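Local coordinates for small S protein (Podospora anserina, PDB 2WVO) that triggers heterokaryon incompatibility, killing fused cells on meeting the [het-s] prion, and through its globular domain inhibits its own C-terminal prion domain, at the interface of chains A and B. Coordinates in Å, arbitrary orientation; residue numbers count along the deposited sequence, not the author numbering. Chains: chain A/B, Small S protein.

Contact 1: the interface of chains A and B. Residues chain A 79, 82-83, 86, 166, 169; chain B 96, 100.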
loop_
_atom_site.group_PDB
_atom_site.type_symbol
_atom_site.label_atom_id
_atom_site.label_comp_id
_atom_site.label_asym_id
_atom_site.label_seq_id
_atom_site.Cartn_x
_atom_site.Cartn_y
_atom_site.Cartn_z
ATOM N N LEU A 79 -2.653 -11.739 14.609
ATOM C CA LEU A 79 -3.352 -10.917 13.619
ATOM C C LEU A 79 -3.164 -9.424 13.908
ATOM O O LEU A 79 -2.779 -8.679 13.029
ATOM C CB LEU A 79 -4.842 -11.275 13.571
ATOM C CG LEU A 79 -5.290 -12.401 12.634
ATOM C CD1 LEU A 79 -6.415 -13.227 13.238
ATOM C CD2 LEU A 79 -5.726 -11.829 11.288
ATOM N N SER A 82 0.345 -8.133 12.974
ATOM C CA SER A 82 0.518 -8.034 11.542
ATOM C C SER A 82 -0.136 -6.750 11.030
ATOM O O SER A 82 0.473 -5.985 10.286
ATOM C CB SER A 82 -0.108 -9.265 10.886
ATOM O OG SER A 82 -0.055 -9.155 9.480
ATOM N N ILE A 83 -1.365 -6.507 11.482
ATOM C CA ILE A 83 -2.143 -5.343 11.060
ATOM C C ILE A 83 -1.453 -4.016 11.407
ATOM O O ILE A 83 -1.371 -3.101 10.593
ATOM C CB ILE A 83 -3.566 -5.391 11.691
ATOM C CG1 ILE A 83 -4.435 -6.404 10.943
ATOM C CG2 ILE A 83 -4.204 -4.003 11.663
ATOM C CD1 ILE A 83 -5.584 -7.003 11.775
ATOM N N GLU A 86 1.471 -3.467 9.340
ATOM C CA GLU A 86 1.001 -3.002 8.028
ATOM C C GLU A 86 0.655 -1.500 8.033
ATOM O O GLU A 86 0.960 -0.795 7.081
ATOM C CB GLU A 86 -0.123 -3.916 7.418
ATOM C CG GLU A 86 0.091 -4.133 5.849
ATOM C CD GLU A 86 -0.731 -5.243 5.200
ATOM O OE1 GLU A 86 -1.132 -5.114 4.007
ATOM O OE2 GLU A 86 -0.977 -6.273 5.833
ATOM N N PHE A 166 -8.231 -1.464 8.436
ATOM C CA PHE A 166 -7.390 -2.195 9.411
ATOM C C PHE A 166 -7.953 -2.221 10.836
ATOM O O PHE A 166 -7.841 -3.233 11.524
ATOM C CB PHE A 166 -5.956 -1.665 9.431
ATOM C CG PHE A 166 -5.133 -2.084 8.239
ATOM C CD1 PHE A 166 -4.343 -1.160 7.561
ATOM C CD2 PHE A 166 -5.148 -3.398 7.797
ATOM C CE1 PHE A 166 -3.580 -1.544 6.459
ATOM C CE2 PHE A 166 -4.393 -3.787 6.694
ATOM C CZ PHE A 166 -3.609 -2.868 6.031
ATOM N N GLU A 169 -10.741 -4.784 10.906
ATOM C CA GLU A 169 -10.114 -6.099 11.113
ATOM C C GLU A 169 -9.712 -6.339 12.566
ATOM O O GLU A 169 -9.907 -7.434 13.095
ATOM C CB GLU A 169 -8.860 -6.238 10.247
ATOM C CG GLU A 169 -9.089 -6.398 8.749
ATOM C CD GLU A 169 -7.832 -6.908 8.039
ATOM O OE1 GLU A 169 -7.377 -8.051 8.340
ATOM O OE2 GLU A 169 -7.295 -6.172 7.182
ATOM N N LYS B 96 1.947 -10.189 4.092
ATOM C CA LYS B 96 1.329 -10.016 5.397
ATOM C C LYS B 96 -0.174 -10.287 5.343
ATOM O O LYS B 96 -0.704 -10.963 6.209
ATOM C CB LYS B 96 1.555 -8.602 5.922
ATOM C CG LYS B 96 2.981 -8.253 6.264
ATOM C CD LYS B 96 2.985 -6.885 6.882
ATOM C CE LYS B 96 4.032 -6.757 7.947
ATOM N NZ LYS B 96 3.900 -7.716 9.037
ATOM N N ARG B 100 -2.291 -13.383 7.172
ATOM C CA ARG B 100 -3.478 -13.173 8.011
ATOM C C ARG B 100 -4.641 -14.068 7.562
ATOM O O ARG B 100 -5.422 -14.557 8.387
ATOM C CB ARG B 100 -3.894 -11.701 8.046
ATOM C CG ARG B 100 -2.883 -10.815 8.751
ATOM C CD ARG B 100 -3.472 -9.476 9.178
ATOM N NE ARG B 100 -3.902 -8.657 8.041
ATOM C CZ ARG B 100 -3.099 -7.877 7.322
ATOM N NH1 ARG B 100 -1.794 -7.804 7.595
ATOM N NH2 ARG B 100 -3.592 -7.168 6.316
#
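B:Arg100 reaches across the dimer interface and sets its guanidinium between A:Glu86, A:Ser82 and A:Glu169. The charged grip is end-on: NH1 and NH2 of B:Arg100 both donate to one carboxylate oxygen, OE2 of A:Glu86, at 2.5 Å from NH1 and 2.8 Å from NH2. OE2 stays in the guanidinium plane, but the carboxylate is turned 47° against that plane, so NH1 arrives nearly along the C-O axis while NH2 comes from above the carboxylate. A longer salt bridge joins NE of B:Arg100 to OE1 of A:Glu169 at 3.5 Å. Among neutral partners, the A:Ser82 hydroxyl OG accepts a hydrogen bond from NH1 of B:Arg100 at 2.9 Å, nearly in the guanidinium plane. NH1 is thus shared between a hydroxyl and a carboxylate. A bend at chi3 (-64°) turns the guanidinium towards these two acceptors. Apolar support comes from the stem: CB of B:Arg100 lies 3.7 Å from CD2 of A:Leu79, and CD of B:Arg100 packs on CG1 of A:Ile83 at 3.7 Å. The A:Phe166 ring stands almost perpendicular to the guanidinium, its CE2 near NH2. Helix 75-104 of chain B supplies the arginine, and helices 75-104 and 153-172 of chain A together form its receiving site.

Contact 2: the interface of chains A and B. Residues chain A 5, 92, 96; chain B 8, 82, 85-86, 89.
The amino group NZ of A:Lys96 donates a hydrogen bond to OE2 of B:Glu85 at 2.7 Å, and the opposite charges make the pair a salt bridge. NZ meets the oxygen on its anti side, 25° out of the carboxylate plane. The two side chains cross at about a right angle: the glutamate runs extended beyond CG, whereas A:Lys96 bends at chi3 and again at chi4 (-68°), which brings its NZ back over CB of B:Glu85 at 3.5 Å. Below its charged end the lysine is an apolar stem. CE of A:Lys96 touches CD2 of B:Leu89 at 3.7 Å, and its CD lies beside the same methyl, so one leucine branch supports the length of chain leading to the salt bridge. Nearer the backbone, CB of A:Lys96 approaches OE2 of B:Glu86 at 3.5 Å, the two side chains passing in opposite directions. The other branch of B:Leu89, CD1, faces A:Phe5, lying in the ring plane at the edge, 3.9 Å from CE1. CE1 of A:Phe5 also meets the CG1 methyl of B:Val8 at 3.7 Å. With CG anti to the backbone N (chi1 -169°), A:Phe5 projects from helix 3-9 towards both aliphatic partners. The site joins the N-terminal helices to the long helices across the homodimer, pairing charge complementarity with apolar packing to hold the two globular domains together.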
loop_
_atom_site.group_PDB
_atom_site.type_symbol
_atom_site.label_atom_id
_atom_site.label_comp_id
_atom_site.label_asym_id
_atom_site.label_seq_id
_atom_site.Cartn_x
_atom_site.Cartn_y
_atom_site.Cartn_z
ATOM N N PHE A 5 9.667 2.271 9.204
ATOM C CA PHE A 5 10.470 1.110 8.802
ATOM C C PHE A 5 11.393 0.595 9.924
ATOM O O PHE A 5 11.455 -0.609 10.171
ATOM C CB PHE A 5 11.293 1.453 7.541
ATOM C CG PHE A 5 11.948 0.259 6.882
ATOM C CD1 PHE A 5 11.300 -0.428 5.855
ATOM C CD2 PHE A 5 13.214 -0.184 7.292
ATOM C CE1 PHE A 5 11.900 -1.532 5.239
ATOM C CE2 PHE A 5 13.813 -1.292 6.687
ATOM C CZ PHE A 5 13.161 -1.961 5.658
ATOM N N GLU A 92 5.295 4.556 6.149
ATOM C CA GLU A 92 6.606 4.506 5.536
ATOM C C GLU A 92 6.518 4.836 4.035
ATOM O O GLU A 92 7.269 5.671 3.507
ATOM C CB GLU A 92 7.231 3.118 5.762
ATOM C CG GLU A 92 8.583 2.884 5.037
ATOM C CD GLU A 92 9.711 3.818 5.507
ATOM O OE1 GLU A 92 9.617 4.386 6.625
ATOM O OE2 GLU A 92 10.713 3.960 4.760
ATOM N N LYS A 96 7.760 8.020 1.615
ATOM C CA LYS A 96 8.525 7.808 0.386
ATOM C C LYS A 96 7.933 8.582 -0.792
ATOM O O LYS A 96 8.654 9.255 -1.516
ATOM C CB LYS A 96 8.546 6.320 0.047
ATOM C CG LYS A 96 9.362 5.468 1.002
ATOM C CD LYS A 96 9.411 4.057 0.474
ATOM C CE LYS A 96 10.748 3.421 0.748
ATOM N NZ LYS A 96 11.857 4.008 -0.008
ATOM N N VAL B 8 14.974 -4.534 1.369
ATOM C CA VAL B 8 14.936 -3.070 1.502
ATOM C C VAL B 8 15.837 -2.594 2.661
ATOM O O VAL B 8 16.487 -1.544 2.557
ATOM C CB VAL B 8 13.464 -2.522 1.664
ATOM C CG1 VAL B 8 13.442 -1.017 1.893
ATOM C CG2 VAL B 8 12.621 -2.843 0.452
ATOM N N SER B 82 13.776 4.868 -4.781
ATOM C CA SER B 82 12.590 5.003 -3.946
ATOM C C SER B 82 11.411 4.144 -4.442
ATOM O O SER B 82 10.793 3.426 -3.671
ATOM C CB SER B 82 12.201 6.481 -3.854
ATOM O OG SER B 82 11.181 6.675 -2.901
ATOM N N GLU B 85 12.162 0.401 -4.045
ATOM C CA GLU B 85 11.949 0.086 -2.646
ATOM C C GLU B 85 10.455 -0.027 -2.287
ATOM O O GLU B 85 10.069 -0.900 -1.525
ATOM C CB GLU B 85 12.650 1.122 -1.775
ATOM C CG GLU B 85 14.136 0.875 -1.667
ATOM C CD GLU B 85 14.901 2.005 -0.998
ATOM O OE1 GLU B 85 16.091 1.776 -0.672
ATOM O OE2 GLU B 85 14.321 3.105 -0.793
ATOM N N GLU B 86 9.632 0.845 -2.875
ATOM C CA GLU B 86 8.186 0.842 -2.673
ATOM C C GLU B 86 7.491 -0.392 -3.293
ATOM O O GLU B 86 6.522 -0.903 -2.732
ATOM C CB GLU B 86 7.532 2.199 -3.095
ATOM C CG GLU B 86 6.452 2.651 -2.024
ATOM C CD GLU B 86 5.899 4.052 -2.166
ATOM O OE1 GLU B 86 4.715 4.255 -1.815
ATOM O OE2 GLU B 86 6.609 4.975 -2.597
ATOM N N LEU B 89 8.097 -3.112 -0.799
ATOM C CA LEU B 89 7.185 -2.911 0.339
ATOM C C LEU B 89 5.756 -3.398 0.049
ATOM O O LEU B 89 5.067 -3.934 0.927
ATOM C CB LEU B 89 7.187 -1.436 0.750
ATOM C CG LEU B 89 7.999 -0.873 1.939
ATOM C CD1 LEU B 89 9.065 -1.811 2.543
ATOM C CD2 LEU B 89 8.597 0.484 1.572
#

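Contact 3: the interface of chains A and B. Residues chain A 8, 85-86, 89; chain B 5, 92-93, 96.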
loop_
_atom_site.group_PDB
_atom_site.type_symbol
_atom_site.label_atom_id
_atom_site.label_comp_id
_atom_site.label_asym_id
_atom_site.label_seq_id
_atom_site.Cartn_x
_atom_site.Cartn_y
_atom_site.Cartn_z
ATOM N N VAL A 8 9.287 -1.127 12.712
ATOM C CA VAL A 8 8.895 -2.477 12.271
ATOM C C VAL A 8 10.075 -3.472 12.274
ATOM O O VAL A 8 9.885 -4.670 12.528
ATOM C CB VAL A 8 8.221 -2.463 10.873
ATOM C CG1 VAL A 8 7.859 -3.888 10.414
ATOM C CG2 VAL A 8 6.981 -1.573 10.880
ATOM N N GLU A 85 1.753 -3.597 12.163
ATOM C CA GLU A 85 2.938 -3.522 11.307
ATOM C C GLU A 85 2.593 -3.000 9.899
ATOM O O GLU A 85 3.332 -2.188 9.340
ATOM C CB GLU A 85 3.622 -4.892 11.215
ATOM C CG GLU A 85 4.419 -5.235 12.445
ATOM C CD GLU A 85 4.889 -6.676 12.484
ATOM O OE1 GLU A 85 5.785 -6.978 13.299
ATOM O OE2 GLU A 85 4.373 -7.514 11.712
ATOM N N GLU A 86 1.471 -3.467 9.340
ATOM C CA GLU A 86 1.001 -3.002 8.028
ATOM C C GLU A 86 0.655 -1.500 8.033
ATOM O O GLU A 86 0.960 -0.795 7.081
ATOM C CB GLU A 86 -0.123 -3.916 7.418
ATOM C CG GLU A 86 0.091 -4.133 5.849
ATOM C CD GLU A 86 -0.731 -5.243 5.200
ATOM O OE1 GLU A 86 -1.132 -5.114 4.007
ATOM O OE2 GLU A 86 -0.977 -6.273 5.833
ATOM N N LEU A 89 3.943 0.378 7.817
ATOM C CA LEU A 89 4.419 0.261 6.436
ATOM C C LEU A 89 3.711 1.216 5.487
ATOM O O LEU A 89 4.293 1.710 4.521
ATOM C CB LEU A 89 4.262 -1.183 5.955
ATOM C CG LEU A 89 5.496 -2.113 5.970
ATOM C CD1 LEU A 89 6.618 -1.698 6.913
ATOM C CD2 LEU A 89 5.088 -3.552 6.223
ATOM N N PHE B 5 11.062 -7.032 2.904
ATOM C CA PHE B 5 11.470 -6.113 3.984
ATOM C C PHE B 5 12.981 -6.190 4.285
ATOM O O PHE B 5 13.637 -5.162 4.456
ATOM C CB PHE B 5 10.675 -6.394 5.264
ATOM C CG PHE B 5 10.895 -5.385 6.372
ATOM C CD1 PHE B 5 10.017 -4.310 6.541
ATOM C CD2 PHE B 5 11.959 -5.527 7.272
ATOM C CE1 PHE B 5 10.198 -3.383 7.582
ATOM C CE2 PHE B 5 12.153 -4.603 8.310
ATOM C CZ PHE B 5 11.270 -3.525 8.464
ATOM N N GLU B 92 5.746 -7.057 0.269
ATOM C CA GLU B 92 5.791 -7.408 1.669
ATOM C C GLU B 92 4.424 -7.271 2.398
ATOM O O GLU B 92 4.067 -8.140 3.187
ATOM C CB GLU B 92 6.911 -6.629 2.364
ATOM C CG GLU B 92 7.792 -7.538 3.247
ATOM C CD GLU B 92 7.383 -7.435 4.666
ATOM O OE1 GLU B 92 6.910 -6.325 5.010
ATOM O OE2 GLU B 92 7.519 -8.424 5.430
ATOM N N SER B 93 3.671 -6.202 2.123
ATOM C CA SER B 93 2.285 -6.072 2.616
ATOM C C SER B 93 1.344 -7.148 2.095
ATOM O O SER B 93 0.503 -7.637 2.829
ATOM C CB SER B 93 1.694 -4.713 2.256
ATOM O OG SER B 93 2.451 -3.715 2.897
ATOM N N LYS B 96 1.947 -10.189 4.092
ATOM C CA LYS B 96 1.329 -10.016 5.397
ATOM C C LYS B 96 -0.174 -10.287 5.343
ATOM O O LYS B 96 -0.704 -10.963 6.209
ATOM C CB LYS B 96 1.555 -8.602 5.922
ATOM C CG LYS B 96 2.981 -8.253 6.264
ATOM C CD LYS B 96 2.985 -6.885 6.882
ATOM C CE LYS B 96 4.032 -6.757 7.947
ATOM N NZ LYS B 96 3.900 -7.716 9.037
#
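B:Lys96 runs along chain A, and each stage of its side chain has its own neighbour. Its CB starts beside the A:Glu86 carboxylate. CD of B:Lys96 then lies 4.0 Å from CD2 of A:Leu89. CE of B:Lys96 packs at 3.8 Å on both CB of A:Glu85 and CD2 of A:Leu89, which flank the stem just below the charge. At the tip, NZ of B:Lys96 donates to OE2 of A:Glu85 at 2.7 Å, closing a salt bridge. The oxygen is met on its anti side, with NZ 33° out of the carboxylate plane. Bends at chi3 and at chi4 (-58°) of the lysine turn NZ towards that oxygen, while A:Glu85 runs extended beyond CG to meet it. Nearer the backbone of the lysine, OE1 of A:Glu86 comes to 3.2 Å from the backbone O of B:Ser93, two oxygens facing each other. A:Leu89 forks between unlike partners: its CD2 lies 3.5 Å from OE1 of B:Glu92, and CD1 of A:Leu89 is 4.0 Å from CE1 of B:Phe5. B:Phe5, held on helix 3-9, completes the apolar side by crossing A:Val8 at an angle. The CG1 methyl of A:Val8 touches ring atom CE1 of B:Phe5 at 3.7 Å.

Contact 4: the interface of chains A and B. Residues chain A 96-97, 100; chain B 82-83, 86, 166, 169.
The A:Arg100 guanidinium turns its edge to chain B, where OG of B:Ser82 and the carboxyl carbon CD of B:Glu86 lie in its plane. Over one face sits CA of A:Thr97, from the same helix as the arginine, 3.6 Å above the plane of the A:Arg100 guanidinium and displaced towards the rim. NH1 of A:Arg100 donates to the hydroxyl OG of B:Ser82 at 3.2 Å, only 4° out of that plane and fairly straight (159° at H). Towards B:Glu86, NH1 and OE2 are modelled very close together, so the exact separation is doubtful, though the guanidinium and carboxylate are plainly paired and NH2 adds a weak bond to the same oxygen. The B:Phe166 ring stands nearly upright to the guanidinium, its CE2 3.6 Å from NH2 of A:Arg100. On another side NE of A:Arg100 forms a longer salt bridge with OE1 of B:Glu169 at 3.7 Å. The turn at chi3 (-56°) directs the guanidinium away from the line of its stem, where CD of A:Arg100 rests 3.8 Å from CG1 of B:Ile83. A:Thr97 also reaches B:Glu86 through its hydroxyl, weakly in the direct contact with OE1. Water 1 bridges the two groups and may reinforce this weak link, standing 3.2 Å from OG1 of A:Thr97 and 2.9 Å from OE1 of B:Glu86.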
loop_
_atom_site.group_PDB
_atom_site.type_symbol
_atom_site.label_atom_id
_atom_site.label_comp_id
_atom_site.label_asym_id
_atom_site.label_seq_id
_atom_site.Cartn_x
_atom_site.Cartn_y
_atom_site.Cartn_z
ATOM N N LYS A 96 7.760 8.020 1.615
ATOM C CA LYS A 96 8.525 7.808 0.386
ATOM C C LYS A 96 7.933 8.582 -0.792
ATOM O O LYS A 96 8.654 9.255 -1.516
ATOM C CB LYS A 96 8.546 6.320 0.047
ATOM C CG LYS A 96 9.362 5.468 1.002
ATOM C CD LYS A 96 9.411 4.057 0.474
ATOM C CE LYS A 96 10.748 3.421 0.748
ATOM N NZ LYS A 96 11.857 4.008 -0.008
ATOM N N THR A 97 6.621 8.465 -0.977
ATOM C CA THR A 97 5.908 9.160 -2.039
ATOM C C THR A 97 6.117 10.655 -1.909
ATOM O O THR A 97 6.440 11.319 -2.890
ATOM C CB THR A 97 4.397 8.840 -2.022
ATOM O OG1 THR A 97 4.205 7.488 -2.419
ATOM C CG2 THR A 97 3.603 9.760 -2.976
ATOM N N ARG A 100 9.566 11.720 -2.914
ATOM C CA ARG A 100 9.684 11.777 -4.372
ATOM C C ARG A 100 9.101 13.078 -4.928
ATOM O O ARG A 100 9.616 13.628 -5.913
ATOM C CB ARG A 100 9.042 10.555 -5.024
ATOM C CG ARG A 100 9.820 9.283 -4.757
ATOM C CD ARG A 100 9.408 8.143 -5.674
ATOM N NE ARG A 100 7.978 7.834 -5.623
ATOM C CZ ARG A 100 7.412 7.015 -4.746
ATOM N NH1 ARG A 100 8.143 6.418 -3.796
ATOM N NH2 ARG A 100 6.105 6.792 -4.815
ATOM N N SER B 82 13.776 4.868 -4.781
ATOM C CA SER B 82 12.590 5.003 -3.946
ATOM C C SER B 82 11.411 4.144 -4.442
ATOM O O SER B 82 10.793 3.426 -3.671
ATOM C CB SER B 82 12.201 6.481 -3.854
ATOM O OG SER B 82 11.181 6.675 -2.901
ATOM N N ILE B 83 11.147 4.201 -5.744
ATOM C CA ILE B 83 10.061 3.450 -6.397
ATOM C C ILE B 83 10.262 1.945 -6.236
ATOM O O ILE B 83 9.357 1.202 -5.855
ATOM C CB ILE B 83 9.992 3.834 -7.916
ATOM C CG1 ILE B 83 9.409 5.246 -8.075
ATOM C CG2 ILE B 83 9.171 2.825 -8.708
ATOM C CD1 ILE B 83 9.891 6.028 -9.317
ATOM N N GLU B 86 9.632 0.845 -2.875
ATOM C CA GLU B 86 8.186 0.842 -2.673
ATOM C C GLU B 86 7.491 -0.392 -3.293
ATOM O O GLU B 86 6.522 -0.903 -2.732
ATOM C CB GLU B 86 7.532 2.199 -3.095
ATOM C CG GLU B 86 6.452 2.651 -2.024
ATOM C CD GLU B 86 5.899 4.052 -2.166
ATOM O OE1 GLU B 86 4.715 4.255 -1.815
ATOM O OE2 GLU B 86 6.609 4.975 -2.597
ATOM N N PHE B 166 3.915 2.519 -10.925
ATOM C CA PHE B 166 5.334 2.742 -10.582
ATOM C C PHE B 166 6.274 2.662 -11.789
ATOM O O PHE B 166 7.240 3.426 -11.876
ATOM C CB PHE B 166 5.817 1.756 -9.509
ATOM C CG PHE B 166 5.354 2.076 -8.112
ATOM C CD1 PHE B 166 4.856 1.068 -7.282
ATOM C CD2 PHE B 166 5.438 3.371 -7.606
ATOM C CE1 PHE B 166 4.436 1.353 -5.981
ATOM C CE2 PHE B 166 5.007 3.654 -6.302
ATOM C CZ PHE B 166 4.508 2.640 -5.498
ATOM N N GLU B 169 6.063 5.987 -13.487
ATOM C CA GLU B 169 6.967 6.902 -12.790
ATOM C C GLU B 169 8.436 6.645 -13.131
ATOM O O GLU B 169 9.235 7.580 -13.222
ATOM C CB GLU B 169 6.795 6.777 -11.272
ATOM C CG GLU B 169 5.495 7.287 -10.712
ATOM C CD GLU B 169 5.590 7.565 -9.220
ATOM O OE1 GLU B 169 6.277 8.551 -8.837
ATOM O OE2 GLU B 169 4.973 6.809 -8.429
HETATM O O HOH W 1 2.344 5.544 -0.682
#

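The two-fold axis makes contacts 1 and 4 near twins, and likewise contacts 2 and 3, covering largely the same residues with chains exchanged. Between centres of C-alpha atoms, contacts 1 and 4 stand about 23 Å apart, while contacts 2 and 3 lie about 10 Å apart. Neighbours overlap: contacts 1 and 3, about 9 Å apart, share A:Glu86 and B:Lys96, and contacts 2 and 4, about 8 Å apart, share A:Lys96, B:Ser82 and B:Glu86. Helix 75-104 contributes to every contact, so one continuous seam joins the homodimer, with an Arg100 site lined by helix 153-172 at either end and helix 3-9 near the middle.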